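Local coordinates for DNA repair protein RECN (Deinococcus radiodurans, PDB 4ABX) that probably takes part in recombinational repair of DNA double-strand breaks as an ATP-binding, SMC-like protein, represented here by its coiled-coil domain alone, at residues Q13-A18 with E158-E163; E23-P29 with L137-Y141; P29-E34 with L145-V149; L37-L41 with V127-L131. One frame throughout, in Å; residues are numbered along the deposited sequence.

Contact 1 of 4, residues Q13-A18 with E158-E163; sequences QIDLLA and ELAGLE
Leu-17 lies across Leu-159 and Leu-162 where two helical segments run antiparallel. Its CB is 4.1 Å from CB of Leu-159, and its CD1 is 3.9 Å from CD1 of Leu-162. Both 13-18 and 158-163 are regular helix; their short axes approach to 9.6 Å and cross at -150°. The backbones come nearest at Ile-14 and Leu-159, whose CA atoms are 6.0 Å apart. Ile-14, one turn before Leu-17, leaves its backbone sideways, but its mt side chain bends back, so that CG1 lies 3.8 Å from CB of Leu-162 and CG2 3.7 Å from CD1 of Leu-159. Leu-159 takes the tp rotamer, whereas Leu-17 and Leu-162 are mt. Ala-18 closes one margin, its CB 4.2 Å from CD2 of Leu-159. Along the other, CG of Gln-13 rests 3.4 Å from CD1 of Leu-162, and the aliphatic end of Leu-17 meets Glu-158, CD2 to OE1 3.7 Å. Ile-14 and Leu-17 face Leu-159 and Leu-162, each pair three apart, consistent with pairing in an antiparallel coiled-coil domain. Near the surface and far from the centre of the chain, the contact pairs the first helix, 6-27, with the last, 145-169, close to where both chain ends emerge.

Contact 2 of 4, residues E23-P29 with L137-Y141; sequences EISEVSP and LKNKY
Glu-23 is the polar hub between 23-29 and 137-141, with each carboxylate oxygen assigned its own donor. OE1 accepts a very short hydrogen bond from Tyr-141 OH (2.4 Å), and OE2 forms a salt bridge with Lys-140 NZ (2.5 Å). The extended tt rotamer of Glu-23 and an all-trans Lys-140 chain beyond chi1 span the gap. The helical parts, 23-27 and 137-141, run antiparallel, crossing at -153° with axes 11.7 Å apart; Ile-24 and Leu-137 have the nearest CA atoms, at 7.1 Å. Beside the polar pairs, Leu-137 (mt) puts CD1 3.7 Å from CB of Val-27 and 4.0 Å from CG of Pro-29. Ile-24 (mt) covers one face of the Tyr-141 ring in a CH-pi contact, CD1 lying 4.0 Å from the centroid. Ser-28, at phi/psi 55/62, turns the chain out of the helix, while its N still donates to Ile-24 O (2.9 Å). Val-27 O near this end accepts from Arg-130, and Lys-138 NZ is satisfied by Glu-34. Phe-151 and Val-148 of helix 145-169 pack beside Ile-24. It is an antiparallel junction of the coiled-coil domain near the 121-141/145-169 break, where a third helix adds to the apolar side, with the Glu-Lys pair at its margin.

Contact 3 of 4, residues P29-E34 with L145-V149; sequences PDPGEE and LEDVV
Pro-29 opens the linker between helices 6-27 and 33-63 and packs against the start of helix 145-169. Its CB is 4.1 Å from CD2 of Leu-145, and its CG is 4.2 Å from both CG1 of Val-148 and CG2 of Val-149. The CA-to-CB bond of Asp-30 points away from the helix; its backbone begins a type II beta turn to Glu-33, closed by Glu-33 N to Asp-30 O at 2.9 Å. A second link returns across the turn, from Asp-30 N to Glu-33 OE2 (2.8 Å). Pro-31 has the backbone closest to the helix, its CA 5.1 Å from CA of Leu-145; its CG reaches CG2 of Val-149 at 3.9 Å, and its CB meets CD of Glu-146 at 3.9 Å. Gly-32 adopts phi/psi 103/-26 at the third turn position, where a side chain would strike the preceding carbonyl oxygen. Glu-33, chi1 p, folds back to bring CG 4.2 Å from CD1 of Leu-145, while OE1 is paired with Arg-130. Glu-34 holds a water that donates to its OE1 (2.7 Å) and accepts from Leu-145 N (3.0 Å), and its OE2 forms a salt bridge with Lys-138. Leu-145 (mt) thus inserts among Pro-29, Pro-31 and the two glutamates. Pro-Gly at the two central positions is the classic sequence of a type II turn; here the turn joins helices 6-27 and 33-63 and packs beside the break between 121-141 and 145-169.

Contact 4 of 4, residues L37-L41 with V127-L131; sequences LNTEL and VEARL
This is an apolar helix-helix contact near the middle of the elongated chain, between helix 33-63 and helix 121-141. Segments 37-41 and 127-131 are helical throughout and run antiparallel, with axes 10.0 Å apart at closest and a crossing angle of -145°. Leu-37 and Val-127 have the nearest CA atoms, at 6.2 Å. Leu-37 (mt) sets CB 3.5 Å from CD2 of Leu-131 (mt) and CD1 3.5 Å from CG of Arg-130. One turn on, Leu-41 (tp) places CB 3.9 Å from CG1 of Val-127, CD2 3.8 Å from CD1 of Leu-131 and CD1 3.7 Å from CG of Glu-128. Glu-40 adds its CG, 3.9 Å from CG2 of Val-127, although its carboxylate pairs with Arg-43. Leu-124, Val-127, Leu-131 and Leu-134 follow at spacings of three, four and three, the heptad pattern, consistent with an antiparallel coiled coil. Flanking 127-131, Leu-134 touches Leu-37 and Leu-124 touches Leu-41, while the Arg-130 guanidinium reaches Glu-33 and the carbonyl of Val-27 at the end of helix 6-27.

How the contacts relate
From the N terminus, helix 6-27 first meets the last helix at contact 1, which closes the widest loop and encloses the other three. Near its end the same helix turns to helix 121-141 in contact 2. The linker then packs on helix 145-169 in contact 3, so contacts 2 and 3 cross along the chain; they share Pro-29 and are joined by a salt bridge between Lys-138 and Glu-34. Contact 4 closes the shortest loop, within both, where helix 33-63 pairs with helix 121-141. Arg-130 ties it to the residues on either side of the linker, Val-27 and Glu-33. The helix pairs thus change partners at two adjacent breaks within an elongated antiparallel bundle.

Contact 1 of 4, residues Q13-A18 with E158-E163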
loop_
_atom_site.group_PDB
_atom_site.type_symbol
_atom_site.label_atom_id
_atom_site.label_comp_id
_atom_site.label_asym_id
_atom_site.label_seq_id
_atom_site.Cartn_x
_atom_site.Cartn_y
_atom_site.Cartn_z
ATOM N N GLN A 13 -32.281 20.653 -57.214
ATOM C CA GLN A 13 -31.398 21.699 -56.718
ATOM C C GLN A 13 -32.113 22.560 -55.681
ATOM O O GLN A 13 -31.512 22.984 -54.694
ATOM C CB GLN A 13 -30.865 22.559 -57.865
ATOM C CG GLN A 13 -29.866 23.625 -57.423
ATOM C CD GLN A 13 -28.529 23.041 -57.006
ATOM O OE1 GLN A 13 -27.641 23.759 -56.549
ATOM N NE2 GLN A 13 -28.377 21.734 -57.172
ATOM N N ILE A 14 -33.399 22.812 -55.904
ATOM C CA ILE A 14 -34.217 23.533 -54.929
ATOM C C ILE A 14 -34.248 22.821 -53.572
ATOM O O ILE A 14 -34.116 23.465 -52.534
ATOM C CB ILE A 14 -35.657 23.759 -55.447
ATOM C CG1 ILE A 14 -35.647 24.792 -56.573
ATOM C CG2 ILE A 14 -36.584 24.203 -54.314
ATOM C CD1 ILE A 14 -36.990 24.975 -57.275
ATOM N N ASP A 15 -34.420 21.498 -53.585
ATOM C CA ASP A 15 -34.436 20.714 -52.349
ATOM C C ASP A 15 -33.082 20.752 -51.649
ATOM O O ASP A 15 -33.002 20.866 -50.428
ATOM C CB ASP A 15 -34.808 19.253 -52.628
ATOM C CG ASP A 15 -36.291 19.062 -52.897
ATOM O OD1 ASP A 15 -37.089 19.938 -52.512
ATOM O OD2 ASP A 15 -36.656 18.020 -53.483
ATOM N N LEU A 16 -32.018 20.624 -52.435
ATOM C CA LEU A 16 -30.655 20.682 -51.912
ATOM C C LEU A 16 -30.407 21.982 -51.149
ATOM O O LEU A 16 -29.973 21.974 -49.997
ATOM C CB LEU A 16 -29.657 20.563 -53.068
ATOM C CG LEU A 16 -28.172 20.791 -52.775
ATOM C CD1 LEU A 16 -27.686 19.847 -51.686
ATOM C CD2 LEU A 16 -27.357 20.606 -54.042
ATOM N N LEU A 17 -30.686 23.103 -51.801
ATOM C CA LEU A 17 -30.394 24.406 -51.223
ATOM C C LEU A 17 -31.277 24.687 -50.008
ATOM O O LEU A 17 -30.803 25.194 -48.988
ATOM C CB LEU A 17 -30.565 25.501 -52.277
ATOM C CG LEU A 17 -29.647 25.395 -53.498
ATOM C CD1 LEU A 17 -30.164 26.273 -54.644
ATOM C CD2 LEU A 17 -28.212 25.759 -53.128
ATOM N N ALA A 18 -32.559 24.353 -50.118
ATOM C CA ALA A 18 -33.481 24.554 -49.007
ATOM C C ALA A 18 -32.987 23.810 -47.767
ATOM O O ALA A 18 -33.058 24.331 -46.656
ATOM C CB ALA A 18 -34.885 24.102 -49.380
ATOM N N GLU A 158 -29.472 31.890 -54.320
ATOM C CA GLU A 158 -29.586 30.977 -55.449
ATOM C C GLU A 158 -30.955 30.290 -55.440
ATOM O O GLU A 158 -31.612 30.167 -56.473
ATOM C CB GLU A 158 -28.454 29.951 -55.419
ATOM C CG GLU A 158 -28.408 29.062 -56.649
ATOM C CD GLU A 158 -27.410 27.930 -56.517
ATOM O OE1 GLU A 158 -26.579 27.971 -55.586
ATOM O OE2 GLU A 158 -27.458 27.000 -57.348
ATOM N N LEU A 159 -31.390 29.871 -54.258
ATOM C CA LEU A 159 -32.689 29.233 -54.084
ATOM C C LEU A 159 -33.848 30.124 -54.552
ATOM O O LEU A 159 -34.788 29.650 -55.188
ATOM C CB LEU A 159 -32.879 28.838 -52.613
ATOM C CG LEU A 159 -34.254 28.329 -52.180
ATOM C CD1 LEU A 159 -34.638 27.079 -52.961
ATOM C CD2 LEU A 159 -34.260 28.059 -50.686
ATOM N N ALA A 160 -33.784 31.413 -54.235
ATOM C CA ALA A 160 -34.841 32.332 -54.636
ATOM C C ALA A 160 -34.941 32.446 -56.156
ATOM O O ALA A 160 -36.041 32.525 -56.711
ATOM C CB ALA A 160 -34.629 33.703 -54.008
ATOM N N GLY A 161 -33.793 32.463 -56.827
ATOM C CA GLY A 161 -33.766 32.572 -58.275
ATOM C C GLY A 161 -34.385 31.357 -58.938
ATOM O O GLY A 161 -35.081 31.468 -59.949
ATOM N N LEU A 162 -34.138 30.185 -58.363
ATOM C CA LEU A 162 -34.677 28.949 -58.919
ATOM C C LEU A 162 -36.189 28.856 -58.739
ATOM O O LEU A 162 -36.908 28.458 -59.654
ATOM C CB LEU A 162 -33.985 27.729 -58.308
ATOM C CG LEU A 162 -32.522 27.560 -58.722
ATOM C CD1 LEU A 162 -31.925 26.300 -58.116
ATOM C CD2 LEU A 162 -32.396 27.541 -60.236
ATOM N N GLU A 163 -36.666 29.232 -57.559
ATOM C CA GLU A 163 -38.096 29.240 -57.289
ATOM C C GLU A 163 -38.828 30.191 -58.235
ATOM O O GLU A 163 -39.931 29.896 -58.693
ATOM C CB GLU A 163 -38.359 29.620 -55.832
ATOM C CG GLU A 163 -37.811 28.611 -54.837
ATOM C CD GLU A 163 -38.046 29.020 -53.400
ATOM O OE1 GLU A 163 -38.140 30.237 -53.137
ATOM O OE2 GLU A 163 -38.143 28.126 -52.535
#

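Contact 2 of 4, residues E23-P29 with L137-Y141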
loop_
_atom_site.group_PDB
_atom_site.type_symbol
_atom_site.label_atom_id
_atom_site.label_comp_id
_atom_site.label_asym_id
_atom_site.label_seq_id
_atom_site.Cartn_x
_atom_site.Cartn_y
_atom_site.Cartn_z
ATOM N N GLU A 23 -30.413 23.808 -42.451
ATOM C CA GLU A 23 -29.399 23.261 -41.545
ATOM C C GLU A 23 -28.606 24.359 -40.847
ATOM O O GLU A 23 -28.428 24.336 -39.629
ATOM C CB GLU A 23 -28.432 22.314 -42.270
ATOM C CG GLU A 23 -27.412 21.689 -41.324
ATOM C CD GLU A 23 -26.473 20.701 -42.003
ATOM O OE1 GLU A 23 -26.246 20.815 -43.227
ATOM O OE2 GLU A 23 -25.956 19.807 -41.301
ATOM N N ILE A 24 -28.123 25.313 -41.633
ATOM C CA ILE A 24 -27.361 26.440 -41.110
ATOM C C ILE A 24 -28.201 27.345 -40.198
ATOM O O ILE A 24 -27.730 27.822 -39.163
ATOM C CB ILE A 24 -26.768 27.265 -42.275
ATOM C CG1 ILE A 24 -25.658 26.468 -42.964
ATOM C CG2 ILE A 24 -26.263 28.628 -41.787
ATOM C CD1 ILE A 24 -25.257 27.011 -44.337
ATOM N N SER A 25 -29.452 27.572 -40.575
ATOM C CA SER A 25 -30.293 28.506 -39.840
ATOM C C SER A 25 -30.711 27.939 -38.491
ATOM O O SER A 25 -30.860 28.678 -37.517
ATOM C CB SER A 25 -31.526 28.883 -40.669
ATOM O OG SER A 25 -31.128 29.393 -41.929
ATOM N N GLU A 26 -30.904 26.627 -38.433
ATOM C CA GLU A 26 -31.298 25.980 -37.182
ATOM C C GLU A 26 -30.209 26.066 -36.118
ATOM O O GLU A 26 -30.503 26.105 -34.923
ATOM C CB GLU A 26 -31.699 24.521 -37.420
ATOM C CG GLU A 26 -33.033 24.379 -38.137
ATOM C CD GLU A 26 -33.384 22.939 -38.447
ATOM O OE1 GLU A 26 -32.501 22.067 -38.306
ATOM O OE2 GLU A 26 -34.543 22.680 -38.834
ATOM N N VAL A 27 -28.954 26.103 -36.555
ATOM C CA VAL A 27 -27.822 26.193 -35.635
ATOM C C VAL A 27 -27.494 27.653 -35.342
ATOM O O VAL A 27 -27.047 28.002 -34.241
ATOM C CB VAL A 27 -26.583 25.479 -36.208
ATOM C CG1 VAL A 27 -25.374 25.687 -35.305
ATOM C CG2 VAL A 27 -26.873 23.999 -36.393
ATOM N N SER A 28 -27.724 28.502 -36.341
ATOM C CA SER A 28 -27.526 29.941 -36.215
ATOM C C SER A 28 -26.115 30.314 -35.750
ATOM O O SER A 28 -25.942 30.917 -34.687
ATOM C CB SER A 28 -28.584 30.542 -35.284
ATOM O OG SER A 28 -28.458 31.947 -35.235
ATOM N N PRO A 29 -25.102 29.966 -36.558
ATOM C CA PRO A 29 -23.705 30.255 -36.217
ATOM C C PRO A 29 -23.427 31.753 -36.118
ATOM O O PRO A 29 -23.812 32.524 -36.996
ATOM C CB PRO A 29 -22.924 29.642 -37.387
ATOM C CG PRO A 29 -23.914 29.562 -38.510
ATOM C CD PRO A 29 -25.221 29.260 -37.845
ATOM N N LEU A 137 -20.915 22.063 -38.944
ATOM C CA LEU A 137 -21.207 23.056 -39.983
ATOM C C LEU A 137 -19.964 23.461 -40.767
ATOM O O LEU A 137 -20.009 23.597 -41.994
ATOM C CB LEU A 137 -21.849 24.310 -39.379
ATOM C CG LEU A 137 -23.318 24.212 -38.972
ATOM C CD1 LEU A 137 -23.862 25.595 -38.651
ATOM C CD2 LEU A 137 -24.125 23.568 -40.088
ATOM N N LYS A 138 -18.860 23.670 -40.053
ATOM C CA LYS A 138 -17.598 24.044 -40.684
ATOM C C LYS A 138 -17.059 22.918 -41.576
ATOM O O LYS A 138 -16.414 23.176 -42.592
ATOM C CB LYS A 138 -16.563 24.462 -39.627
ATOM C CG LYS A 138 -17.000 25.672 -38.783
ATOM C CD LYS A 138 -15.857 26.279 -37.976
ATOM C CE LYS A 138 -15.425 25.383 -36.833
ATOM N NZ LYS A 138 -14.295 25.992 -36.064
ATOM N N ASN A 139 -17.342 21.674 -41.202
ATOM C CA ASN A 139 -16.931 20.514 -41.995
ATOM C C ASN A 139 -17.663 20.392 -43.340
ATOM O O ASN A 139 -17.177 19.730 -44.264
ATOM C CB ASN A 139 -17.098 19.218 -41.193
ATOM C CG ASN A 139 -16.024 19.046 -40.121
ATOM O OD1 ASN A 139 -14.951 19.650 -40.196
ATOM N ND2 ASN A 139 -16.310 18.218 -39.121
ATOM N N LYS A 140 -18.829 21.021 -43.442
ATOM C CA LYS A 140 -19.603 21.003 -44.684
ATOM C C LYS A 140 -19.503 22.320 -45.456
ATOM O O LYS A 140 -19.399 22.322 -46.680
ATOM C CB LYS A 140 -21.080 20.707 -44.393
ATOM C CG LYS A 140 -21.339 19.420 -43.618
ATOM C CD LYS A 140 -22.831 19.254 -43.325
ATOM C CE LYS A 140 -23.101 18.017 -42.479
ATOM N NZ LYS A 140 -24.540 17.889 -42.133
ATOM N N TYR A 141 -19.529 23.433 -44.731
ATOM C CA TYR A 141 -19.691 24.745 -45.342
ATOM C C TYR A 141 -18.566 25.724 -45.012
ATOM O O TYR A 141 -18.637 26.897 -45.395
ATOM C CB TYR A 141 -21.017 25.366 -44.888
ATOM C CG TYR A 141 -22.211 24.447 -44.957
ATOM C CD1 TYR A 141 -22.725 24.039 -46.181
ATOM C CD2 TYR A 141 -22.842 24.010 -43.800
ATOM C CE1 TYR A 141 -23.822 23.206 -46.253
ATOM C CE2 TYR A 141 -23.950 23.179 -43.864
ATOM C CZ TYR A 141 -24.430 22.774 -45.095
ATOM O OH TYR A 141 -25.522 21.943 -45.173
#

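Contact 3 of 4, residues P29-E34 with L145-V149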
loop_
_atom_site.group_PDB
_atom_site.type_symbol
_atom_site.label_atom_id
_atom_site.label_comp_id
_atom_site.label_asym_id
_atom_site.label_seq_id
_atom_site.Cartn_x
_atom_site.Cartn_y
_atom_site.Cartn_z
ATOM N N PRO A 29 -25.102 29.966 -36.558
ATOM C CA PRO A 29 -23.705 30.255 -36.217
ATOM C C PRO A 29 -23.427 31.753 -36.118
ATOM O O PRO A 29 -23.812 32.524 -36.996
ATOM C CB PRO A 29 -22.924 29.642 -37.387
ATOM C CG PRO A 29 -23.914 29.562 -38.510
ATOM C CD PRO A 29 -25.221 29.260 -37.845
ATOM N N ASP A 30 -22.751 32.151 -35.048
ATOM C CA ASP A 30 -22.422 33.553 -34.821
ATOM C C ASP A 30 -20.911 33.726 -34.821
ATOM O O ASP A 30 -20.255 33.516 -33.796
ATOM C CB ASP A 30 -23.023 34.019 -33.495
ATOM C CG ASP A 30 -22.602 35.431 -33.115
ATOM O OD1 ASP A 30 -22.253 36.229 -34.010
ATOM O OD2 ASP A 30 -22.628 35.740 -31.906
ATOM N N PRO A 31 -20.348 34.108 -35.978
ATOM C CA PRO A 31 -18.891 34.201 -36.099
ATOM C C PRO A 31 -18.287 34.920 -34.897
ATOM O O PRO A 31 -18.783 35.970 -34.487
ATOM C CB PRO A 31 -18.700 35.016 -37.375
ATOM C CG PRO A 31 -19.923 34.707 -38.195
ATOM C CD PRO A 31 -21.040 34.575 -37.194
ATOM N N GLY A 32 -17.238 34.345 -34.323
ATOM C CA GLY A 32 -16.625 34.916 -33.135
ATOM C C GLY A 32 -16.970 34.200 -31.838
ATOM O O GLY A 32 -16.195 34.240 -30.881
ATOM N N GLU A 33 -18.123 33.532 -31.800
ATOM C CA GLU A 33 -18.592 32.892 -30.569
ATOM C C GLU A 33 -17.660 31.784 -30.069
ATOM O O GLU A 33 -17.711 31.408 -28.897
ATOM C CB GLU A 33 -20.014 32.342 -30.740
ATOM C CG GLU A 33 -20.110 31.076 -31.613
ATOM C CD GLU A 33 -21.530 30.522 -31.688
ATOM O OE1 GLU A 33 -22.044 30.050 -30.652
ATOM O OE2 GLU A 33 -22.138 30.563 -32.780
ATOM N N GLU A 34 -16.814 31.260 -30.952
ATOM C CA GLU A 34 -15.949 30.139 -30.586
ATOM C C GLU A 34 -14.853 30.525 -29.601
ATOM O O GLU A 34 -14.336 29.663 -28.879
ATOM C CB GLU A 34 -15.340 29.481 -31.827
ATOM C CG GLU A 34 -16.342 28.692 -32.653
ATOM C CD GLU A 34 -15.788 28.263 -34.000
ATOM O OE1 GLU A 34 -15.247 29.122 -34.731
ATOM O OE2 GLU A 34 -15.896 27.063 -34.326
ATOM N N LEU A 145 -16.597 30.017 -39.466
ATOM C CA LEU A 145 -18.013 30.337 -39.310
ATOM C C LEU A 145 -18.417 31.453 -40.265
ATOM O O LEU A 145 -19.550 31.486 -40.742
ATOM C CB LEU A 145 -18.349 30.730 -37.869
ATOM C CG LEU A 145 -18.223 29.606 -36.830
ATOM C CD1 LEU A 145 -18.632 30.105 -35.451
ATOM C CD2 LEU A 145 -19.060 28.386 -37.247
ATOM N N GLU A 146 -17.491 32.367 -40.537
ATOM C CA GLU A 146 -17.724 33.393 -41.547
ATOM C C GLU A 146 -18.069 32.740 -42.886
ATOM O O GLU A 146 -19.040 33.125 -43.539
ATOM C CB GLU A 146 -16.503 34.308 -41.709
ATOM C CG GLU A 146 -16.281 35.311 -40.576
ATOM C CD GLU A 146 -15.409 34.769 -39.443
ATOM O OE1 GLU A 146 -15.310 33.529 -39.275
ATOM O OE2 GLU A 146 -14.820 35.594 -38.709
ATOM N N ASP A 147 -17.265 31.758 -43.294
ATOM C CA ASP A 147 -17.509 31.040 -44.545
ATOM C C ASP A 147 -18.869 30.356 -44.523
ATOM O O ASP A 147 -19.585 30.350 -45.525
ATOM C CB ASP A 147 -16.413 30.000 -44.812
ATOM C CG ASP A 147 -15.065 30.630 -45.115
ATOM O OD1 ASP A 147 -14.968 31.425 -46.078
ATOM O OD2 ASP A 147 -14.098 30.333 -44.379
ATOM N N VAL A 148 -19.216 29.769 -43.380
ATOM C CA VAL A 148 -20.488 29.070 -43.234
ATOM C C VAL A 148 -21.670 30.020 -43.425
ATOM O O VAL A 148 -22.653 29.690 -44.098
ATOM C CB VAL A 148 -20.618 28.405 -41.847
ATOM C CG1 VAL A 148 -21.945 27.670 -41.732
ATOM C CG2 VAL A 148 -19.451 27.455 -41.590
ATOM N N VAL A 149 -21.578 31.195 -42.816
ATOM C CA VAL A 149 -22.646 32.183 -42.920
ATOM C C VAL A 149 -22.774 32.653 -44.368
ATOM O O VAL A 149 -23.882 32.751 -44.908
ATOM C CB VAL A 149 -22.402 33.380 -41.981
ATOM C CG1 VAL A 149 -23.337 34.539 -42.329
ATOM C CG2 VAL A 149 -22.572 32.954 -40.524
HETATM O O HOH W 1 -14.617 29.967 -37.183
#

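Contact 4 of 4, residues L37-L41 with V127-L131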
loop_
_atom_site.group_PDB
_atom_site.type_symbol
_atom_site.label_atom_id
_atom_site.label_comp_id
_atom_site.label_asym_id
_atom_site.label_seq_id
_atom_site.Cartn_x
_atom_site.Cartn_y
_atom_site.Cartn_z
ATOM N N LEU A 37 -16.440 30.135 -26.172
ATOM C CA LEU A 37 -16.654 28.704 -25.972
ATOM C C LEU A 37 -15.355 27.978 -25.607
ATOM O O LEU A 37 -15.318 27.202 -24.646
ATOM C CB LEU A 37 -17.284 28.068 -27.214
ATOM C CG LEU A 37 -18.742 28.429 -27.524
ATOM C CD1 LEU A 37 -19.152 27.857 -28.877
ATOM C CD2 LEU A 37 -19.675 27.936 -26.427
ATOM N N ASN A 38 -14.298 28.235 -26.378
ATOM C CA ASN A 38 -13.002 27.594 -26.155
ATOM C C ASN A 38 -12.408 27.948 -24.795
ATOM O O ASN A 38 -11.818 27.106 -24.119
ATOM C CB ASN A 38 -11.999 27.981 -27.245
ATOM C CG ASN A 38 -12.283 27.314 -28.577
ATOM O OD1 ASN A 38 -12.003 27.880 -29.635
ATOM N ND2 ASN A 38 -12.832 26.109 -28.534
ATOM N N THR A 39 -12.542 29.211 -24.413
ATOM C CA THR A 39 -12.068 29.665 -23.111
ATOM C C THR A 39 -12.830 28.971 -21.981
ATOM O O THR A 39 -12.237 28.521 -21.002
ATOM C CB THR A 39 -12.192 31.200 -22.987
ATOM O OG1 THR A 39 -11.200 31.819 -23.814
ATOM C CG2 THR A 39 -11.996 31.648 -21.549
ATOM N N GLU A 40 -14.145 28.864 -22.135
ATOM C CA GLU A 40 -14.991 28.217 -21.136
ATOM C C GLU A 40 -14.772 26.692 -21.100
ATOM O O GLU A 40 -14.795 26.076 -20.034
ATOM C CB GLU A 40 -16.461 28.570 -21.391
ATOM C CG GLU A 40 -17.434 28.087 -20.331
ATOM C CD GLU A 40 -17.325 28.835 -19.008
ATOM O OE1 GLU A 40 -16.374 29.629 -18.810
ATOM O OE2 GLU A 40 -18.206 28.612 -18.153
ATOM N N LEU A 41 -14.542 26.092 -22.266
ATOM C CA LEU A 41 -14.188 24.672 -22.347
ATOM C C LEU A 41 -12.930 24.331 -21.535
ATOM O O LEU A 41 -12.892 23.334 -20.794
ATOM C CB LEU A 41 -13.968 24.261 -23.807
ATOM C CG LEU A 41 -13.571 22.799 -24.029
ATOM C CD1 LEU A 41 -14.707 21.883 -23.628
ATOM C CD2 LEU A 41 -13.155 22.553 -25.478
ATOM N N VAL A 127 -21.198 23.136 -23.477
ATOM C CA VAL A 127 -20.171 23.843 -24.230
ATOM C C VAL A 127 -19.648 22.961 -25.353
ATOM O O VAL A 127 -19.444 23.429 -26.476
ATOM C CB VAL A 127 -18.999 24.261 -23.330
ATOM C CG1 VAL A 127 -17.804 24.675 -24.166
ATOM C CG2 VAL A 127 -19.428 25.388 -22.399
ATOM N N GLU A 128 -19.432 21.685 -25.047
ATOM C CA GLU A 128 -18.969 20.738 -26.050
ATOM C C GLU A 128 -20.015 20.526 -27.142
ATOM O O GLU A 128 -19.679 20.433 -28.321
ATOM C CB GLU A 128 -18.585 19.400 -25.405
ATOM C CG GLU A 128 -17.431 19.498 -24.410
ATOM C CD GLU A 128 -16.861 18.138 -24.038
ATOM O OE1 GLU A 128 -16.261 17.479 -24.916
ATOM O OE2 GLU A 128 -17.010 17.731 -22.865
ATOM N N ALA A 129 -21.281 20.448 -26.742
ATOM C CA ALA A 129 -22.370 20.260 -27.693
ATOM C C ALA A 129 -22.462 21.417 -28.693
ATOM O O ALA A 129 -22.720 21.198 -29.876
ATOM C CB ALA A 129 -23.693 20.076 -26.960
ATOM N N ARG A 130 -22.250 22.644 -28.222
ATOM C CA ARG A 130 -22.275 23.805 -29.113
ATOM C C ARG A 130 -21.092 23.768 -30.075
ATOM O O ARG A 130 -21.245 24.002 -31.273
ATOM C CB ARG A 130 -22.263 25.119 -28.319
ATOM C CG ARG A 130 -22.350 26.384 -29.190
ATOM C CD ARG A 130 -23.691 26.472 -29.938
ATOM N NE ARG A 130 -23.779 27.649 -30.805
ATOM C CZ ARG A 130 -24.720 27.827 -31.731
ATOM N NH1 ARG A 130 -25.654 26.901 -31.918
ATOM N NH2 ARG A 130 -24.726 28.925 -32.476
ATOM N N LEU A 131 -19.912 23.476 -29.536
ATOM C CA LEU A 131 -18.695 23.396 -30.336
ATOM C C LEU A 131 -18.800 22.295 -31.386
ATOM O O LEU A 131 -18.314 22.437 -32.511
ATOM C CB LEU A 131 -17.484 23.150 -29.430
ATOM C CG LEU A 131 -17.056 24.353 -28.591
ATOM C CD1 LEU A 131 -16.009 23.961 -27.547
ATOM C CD2 LEU A 131 -16.543 25.459 -29.500
#